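Side-chain contacts in putative oxidoreductase (Salmonella enterica subsp. enterica serovar Typhimurium, PDB 3NX4), which binds NADP in a Rossmann domain and probably reduces acryloyl-CoA with NADPH, as a member of the medium-chain dehydrogenase/reductase superfamily: residues D147-V152 against A192-S197; E139-R144 against N259-G264. All coordinates share one frame; numbering follows the deposited sequence.

In the fold
Both contacts belong to the nucleotide-binding half of the subunit, whose parallel sheet has the order 194-197, 174-178, 150-152, 212-217, 235-239, 261-264. Interaction 1 ties the outermost strand 194-197 to segment 147-152, which carries the inner strand 150-152, whereas interaction 2 lies at the other outermost strand, 261-264, where the residues ending helix 118-140 meet the Arg261 side chain. Their centres are 16 Å apart, and they touch where Asp147 OD2 packs 3.1 Å from Gly142 O. The Arg194 and Arg261 side chains each stay about 14 Å from bound NADP, although that of Asp140 is about 8 Å from that of the NADP-binding Val265. Along the chain, interaction 1 nests inside the loop closed by interaction 2.

Interaction 1: D147-V152 against A192-S197; sequences DGEVVV and ANRILS
Arg194 reaches across from the outermost strand 194-197 to grip the carboxylate of Glu149 in a bidentate salt bridge, the one close contact between these segments. Its CB already lies near the acid, 3.8 Å from Glu149 OE2. CG stands anti to the backbone N (chi1 -155°), and the chain runs on extended until it bends at chi3, which turns the NE/NH2 edge of the guanidinium toward the carboxylate. CD, next to NE, lies 3.7 Å from Glu149 OE2, carried there by the bond that NE makes. At NE the charged grip begins: NE donates to Glu149 OE2 over 2.8 Å, meeting the syn lone pair of that oxygen. CZ, 3.5 Å from Glu149 OE1, carries NH2, which donates to that oxygen, also at 2.8 Å, from the syn side but 24° out of the carboxylate plane. Both bonds are nearly straight, and both acceptors lie close to the guanidinium plane. The arginine is therefore held side-on, with one nitrogen for each oxygen, which restricts rotation of both end groups. The match is not perfectly coplanar, since the two flat groups are turned 33° apart. Glu149 contributes an almost fully extended chain that crosses the arginine at about a right angle. The arginine would be expected to favour the ionised form of Glu149. The bridge spans strand 174-178, which lies between strands 150-152 and 194-197 in the parallel Rossmann sheet, so it links the segments of two next-but-one strands by side chains alone. Glu149 also touches Ala175 of that intervening strand and Trp212 on the other neighbour, strand 212-217, while helix 158-169 packs against Val150 and Val152.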
loop_
_atom_site.group_PDB
_atom_site.type_symbol
_atom_site.label_atom_id
_atom_site.label_comp_id
_atom_site.label_asym_id
_atom_site.label_seq_id
_atom_site.Cartn_x
_atom_site.Cartn_y
_atom_site.Cartn_z
ATOM N N ASP A 147 -16.503 -9.486 -4.496
ATOM C CA ASP A 147 -16.345 -8.144 -3.911
ATOM C C ASP A 147 -16.386 -7.001 -4.928
ATOM O O ASP A 147 -16.640 -5.848 -4.579
ATOM C CB ASP A 147 -15.074 -8.069 -3.056
ATOM C CG ASP A 147 -15.157 -8.949 -1.806
ATOM O OD1 ASP A 147 -16.262 -9.076 -1.226
ATOM O OD2 ASP A 147 -14.116 -9.520 -1.404
ATOM N N GLY A 148 -16.137 -7.322 -6.190
ATOM C CA GLY A 148 -16.231 -6.325 -7.242
ATOM C C GLY A 148 -15.210 -6.540 -8.338
ATOM O O GLY A 148 -14.490 -7.529 -8.349
ATOM N N GLU A 149 -15.126 -5.577 -9.247
ATOM C CA GLU A 149 -14.347 -5.726 -10.471
ATOM C C GLU A 149 -12.860 -5.492 -10.213
ATOM O O GLU A 149 -12.494 -4.659 -9.399
ATOM C CB GLU A 149 -14.891 -4.727 -11.517
ATOM C CG GLU A 149 -14.370 -4.911 -12.912
ATOM C CD GLU A 149 -15.172 -4.072 -13.930
ATOM O OE1 GLU A 149 -16.176 -3.429 -13.534
ATOM O OE2 GLU A 149 -14.794 -4.061 -15.115
ATOM N N VAL A 150 -12.003 -6.234 -10.907
ATOM C CA VAL A 150 -10.558 -6.031 -10.807
ATOM C C VAL A 150 -9.982 -5.490 -12.122
ATOM O O VAL A 150 -10.214 -6.067 -13.196
ATOM C CB VAL A 150 -9.862 -7.331 -10.423
ATOM C CG1 VAL A 150 -8.334 -7.172 -10.438
ATOM C CG2 VAL A 150 -10.341 -7.783 -9.031
ATOM N N VAL A 151 -9.263 -4.369 -12.056
ATOM C CA VAL A 151 -8.684 -3.784 -13.273
ATOM C C VAL A 151 -7.211 -4.187 -13.445
ATOM O O VAL A 151 -6.451 -4.228 -12.472
ATOM C CB VAL A 151 -8.858 -2.241 -13.312
ATOM C CG1 VAL A 151 -8.154 -1.594 -12.154
ATOM C CG2 VAL A 151 -8.360 -1.666 -14.647
ATOM N N VAL A 152 -6.824 -4.500 -14.683
ATOM C CA VAL A 152 -5.438 -4.849 -15.016
ATOM C C VAL A 152 -4.967 -3.834 -16.045
ATOM O O VAL A 152 -5.596 -3.686 -17.082
ATOM C CB VAL A 152 -5.335 -6.271 -15.658
ATOM C CG1 VAL A 152 -3.874 -6.610 -16.044
ATOM C CG2 VAL A 152 -5.902 -7.328 -14.722
ATOM N N ALA A 192 -10.929 -11.124 -20.488
ATOM C CA ALA A 192 -11.306 -9.776 -20.045
ATOM C C ALA A 192 -12.788 -9.532 -20.318
ATOM O O ALA A 192 -13.269 -9.807 -21.408
ATOM C CB ALA A 192 -10.459 -8.720 -20.712
ATOM N N ASN A 193 -13.507 -9.038 -19.313
ATOM C CA ASN A 193 -14.942 -8.804 -19.441
ATOM C C ASN A 193 -15.247 -7.398 -19.956
ATOM O O ASN A 193 -16.308 -7.144 -20.521
ATOM C CB ASN A 193 -15.623 -8.996 -18.079
ATOM C CG ASN A 193 -15.393 -10.376 -17.508
ATOM O OD1 ASN A 193 -14.513 -10.570 -16.668
ATOM N ND2 ASN A 193 -16.152 -11.358 -17.999
ATOM N N ARG A 194 -14.311 -6.485 -19.729
ATOM C CA ARG A 194 -14.481 -5.096 -20.104
ATOM C C ARG A 194 -13.125 -4.634 -20.576
ATOM O O ARG A 194 -12.109 -4.998 -19.983
ATOM C CB ARG A 194 -14.908 -4.273 -18.877
ATOM C CG ARG A 194 -15.674 -3.021 -19.198
ATOM C CD ARG A 194 -15.662 -2.032 -18.044
ATOM N NE ARG A 194 -16.305 -2.529 -16.831
ATOM C CZ ARG A 194 -17.619 -2.525 -16.634
ATOM N NH1 ARG A 194 -18.437 -2.079 -17.587
ATOM N NH2 ARG A 194 -18.119 -2.973 -15.492
ATOM N N ILE A 195 -13.092 -3.854 -21.651
ATOM C CA ILE A 195 -11.832 -3.255 -22.099
ATOM C C ILE A 195 -11.970 -1.732 -22.086
ATOM O O ILE A 195 -12.951 -1.207 -22.594
ATOM C CB ILE A 195 -11.417 -3.782 -23.504
ATOM C CG1 ILE A 195 -11.160 -5.292 -23.440
ATOM C CG2 ILE A 195 -10.160 -3.081 -23.991
ATOM C CD1 ILE A 195 -11.339 -5.987 -24.745
ATOM N N LEU A 196 -11.001 -1.040 -21.484
ATOM C CA LEU A 196 -10.988 0.427 -21.425
ATOM C C LEU A 196 -9.731 0.980 -22.081
ATOM O O LEU A 196 -8.699 0.334 -22.077
ATOM C CB LEU A 196 -11.029 0.921 -19.967
ATOM C CG LEU A 196 -12.328 0.883 -19.159
ATOM C CD1 LEU A 196 -12.856 -0.524 -19.049
ATOM C CD2 LEU A 196 -12.090 1.452 -17.762
ATOM N N SER A 197 -9.816 2.184 -22.633
ATOM C CA SER A 197 -8.666 2.803 -23.283
ATOM C C SER A 197 -7.794 3.508 -22.270
ATOM O O SER A 197 -8.292 4.192 -21.380
ATOM C CB SER A 197 -9.105 3.839 -24.340
ATOM O OG SER A 197 -10.032 3.263 -25.228
#

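Interaction 2: E139-R144 against N259-G264; sequences EDAGIR and NVRLQG
Ala141 meets the guanidinium of Arg261 just past the end of helix 118-140. Arg261 NH1 comes within 3.5 Å of Ala141 CA and 3.7 Å of Ala141 CB, approaching obliquely. This is packing without a direct hydrogen bond. The backbone oxygen of Asp140 stands a little farther off, and a water links it to the arginine: Arg261 NH2 donates to this water at 3.1 Å, in the guanidinium plane, whereas the water's bond to Asp140 O is weak. With CG anti to the backbone N (chi1 174°), the arginine stretches out from its strand before bending at chi3. Outside this shell, Arg261 and Asp140 are each held by a further partner. Arg261 NE is hydrogen-bonded to Gln263 OE1 of the second subunit, and the carboxylate of Asp140 forms a salt bridge with Arg274. Arg261 NH1 lies close to a like charge, Arg261 NH2 of the second subunit. Gln263 NE2 donates to Gly264 O at 2.8 Å, almost straight and in the carbonyl plane, while Gln263 OE1 reciprocally accepts from Arg261 NE of the second subunit. On the helix side, Gly142 leaves the helical conformation with positive phi in a Schellman motif, its N bonded to Glu139 O. Strand 261-264 pairs in parallel with strand 235-239, whose Cys236 touches both Ala141 and Arg261, and continues antiparallel into the second subunit, carrying the sheet across the interface.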
loop_
_atom_site.group_PDB
_atom_site.type_symbol
_atom_site.label_atom_id
_atom_site.label_comp_id
_atom_site.label_asym_id
_atom_site.label_seq_id
_atom_site.Cartn_x
_atom_site.Cartn_y
_atom_site.Cartn_z
ATOM N N GLU A 139 -5.493 -11.423 -2.888
ATOM C CA GLU A 139 -6.038 -12.409 -1.960
ATOM C C GLU A 139 -5.665 -12.113 -0.494
ATOM O O GLU A 139 -6.516 -12.207 0.401
ATOM C CB GLU A 139 -5.592 -13.826 -2.355
ATOM C CG GLU A 139 -6.213 -14.305 -3.643
ATOM C CD GLU A 139 -5.646 -15.632 -4.142
ATOM O OE1 GLU A 139 -4.608 -16.095 -3.612
ATOM O OE2 GLU A 139 -6.251 -16.215 -5.069
ATOM N N ASP A 140 -4.401 -11.776 -0.249
ATOM C CA ASP A 140 -3.954 -11.361 1.084
ATOM C C ASP A 140 -4.800 -10.197 1.611
ATOM O O ASP A 140 -5.016 -10.061 2.813
ATOM C CB ASP A 140 -2.487 -10.906 1.051
ATOM C CG ASP A 140 -1.506 -12.061 0.868
ATOM O OD1 ASP A 140 -1.916 -13.238 0.989
ATOM O OD2 ASP A 140 -0.311 -11.780 0.617
ATOM N N ALA A 141 -5.250 -9.338 0.707
ATOM C CA ALA A 141 -6.034 -8.161 1.084
ATOM C C ALA A 141 -7.509 -8.506 1.254
ATOM O O ALA A 141 -8.320 -7.649 1.607
ATOM C CB ALA A 141 -5.857 -7.047 0.030
ATOM N N GLY A 142 -7.860 -9.762 0.983
ATOM C CA GLY A 142 -9.236 -10.209 1.126
ATOM C C GLY A 142 -10.134 -9.827 -0.047
ATOM O O GLY A 142 -11.357 -9.810 0.079
ATOM N N ILE A 143 -9.538 -9.517 -1.191
ATOM C CA ILE A 143 -10.345 -9.197 -2.379
ATOM C C ILE A 143 -10.867 -10.475 -3.050
ATOM O O ILE A 143 -10.098 -11.217 -3.650
ATOM C CB ILE A 143 -9.561 -8.379 -3.433
ATOM C CG1 ILE A 143 -8.893 -7.148 -2.810
ATOM C CG2 ILE A 143 -10.503 -7.947 -4.560
ATOM C CD1 ILE A 143 -9.827 -6.302 -1.950
ATOM N N ARG A 144 -12.170 -10.728 -2.942
ATOM C CA ARG A 144 -12.767 -11.955 -3.472
ATOM C C ARG A 144 -13.542 -11.610 -4.750
ATOM O O ARG A 144 -13.915 -10.456 -4.952
ATOM C CB ARG A 144 -13.747 -12.551 -2.454
ATOM C CG ARG A 144 -13.153 -12.842 -1.069
ATOM C CD ARG A 144 -14.264 -13.192 -0.074
ATOM N NE ARG A 144 -15.215 -12.092 0.094
ATOM C CZ ARG A 144 -16.282 -12.137 0.885
ATOM N NH1 ARG A 144 -16.554 -13.240 1.592
ATOM N NH2 ARG A 144 -17.077 -11.074 0.974
ATOM N N ASN A 259 -8.989 4.114 2.793
ATOM C CA ASN A 259 -8.338 2.938 3.370
ATOM C C ASN A 259 -7.778 2.004 2.294
ATOM O O ASN A 259 -7.796 0.787 2.437
ATOM C CB ASN A 259 -9.325 2.177 4.254
ATOM C CG ASN A 259 -8.654 1.522 5.446
ATOM O OD1 ASN A 259 -8.523 2.133 6.516
ATOM N ND2 ASN A 259 -8.208 0.275 5.267
ATOM N N VAL A 260 -7.267 2.584 1.219
ATOM C CA VAL A 260 -6.691 1.797 0.135
ATOM C C VAL A 260 -5.317 1.215 0.506
ATOM O O VAL A 260 -4.514 1.873 1.166
ATOM C CB VAL A 260 -6.582 2.657 -1.163
ATOM C CG1 VAL A 260 -5.699 1.993 -2.189
ATOM C CG2 VAL A 260 -7.976 2.952 -1.730
ATOM N N ARG A 261 -5.056 -0.020 0.067
ATOM C CA ARG A 261 -3.734 -0.619 0.198
ATOM C C ARG A 261 -3.023 -0.574 -1.144
ATOM O O ARG A 261 -3.590 -0.969 -2.172
ATOM C CB ARG A 261 -3.841 -2.081 0.627
ATOM C CG ARG A 261 -2.492 -2.821 0.652
ATOM C CD ARG A 261 -2.632 -4.276 1.140
ATOM N NE ARG A 261 -3.142 -4.371 2.508
ATOM C CZ ARG A 261 -3.374 -5.520 3.148
ATOM N NH1 ARG A 261 -3.157 -6.686 2.543
ATOM N NH2 ARG A 261 -3.844 -5.512 4.388
ATOM N N LEU A 262 -1.792 -0.084 -1.142
ATOM C CA LEU A 262 -0.924 -0.223 -2.315
ATOM C C LEU A 262 0.186 -1.199 -1.948
ATOM O O LEU A 262 1.082 -0.870 -1.169
ATOM C CB LEU A 262 -0.352 1.134 -2.743
ATOM C CG LEU A 262 0.718 1.155 -3.836
ATOM C CD1 LEU A 262 0.188 0.536 -5.145
ATOM C CD2 LEU A 262 1.199 2.576 -4.066
ATOM N N GLN A 263 0.094 -2.418 -2.472
ATOM C CA GLN A 263 1.093 -3.443 -2.212
ATOM C C GLN A 263 2.094 -3.530 -3.362
ATOM O O GLN A 263 1.737 -3.894 -4.489
ATOM C CB GLN A 263 0.431 -4.804 -2.035
ATOM C CG GLN A 263 1.457 -5.939 -1.848
ATOM C CD GLN A 263 2.243 -5.797 -0.541
ATOM O OE1 GLN A 263 1.667 -5.830 0.544
ATOM N NE2 GLN A 263 3.555 -5.616 -0.651
ATOM N N GLY A 264 3.342 -3.186 -3.085
ATOM C CA GLY A 264 4.386 -3.354 -4.080
ATOM C C GLY A 264 4.704 -4.833 -4.221
ATOM O O GLY A 264 4.665 -5.587 -3.242
HETATM O O HOH W 1 0.521 -9.106 0.328
HETATM O O HOH W 2 -4.590 -8.164 5.708
#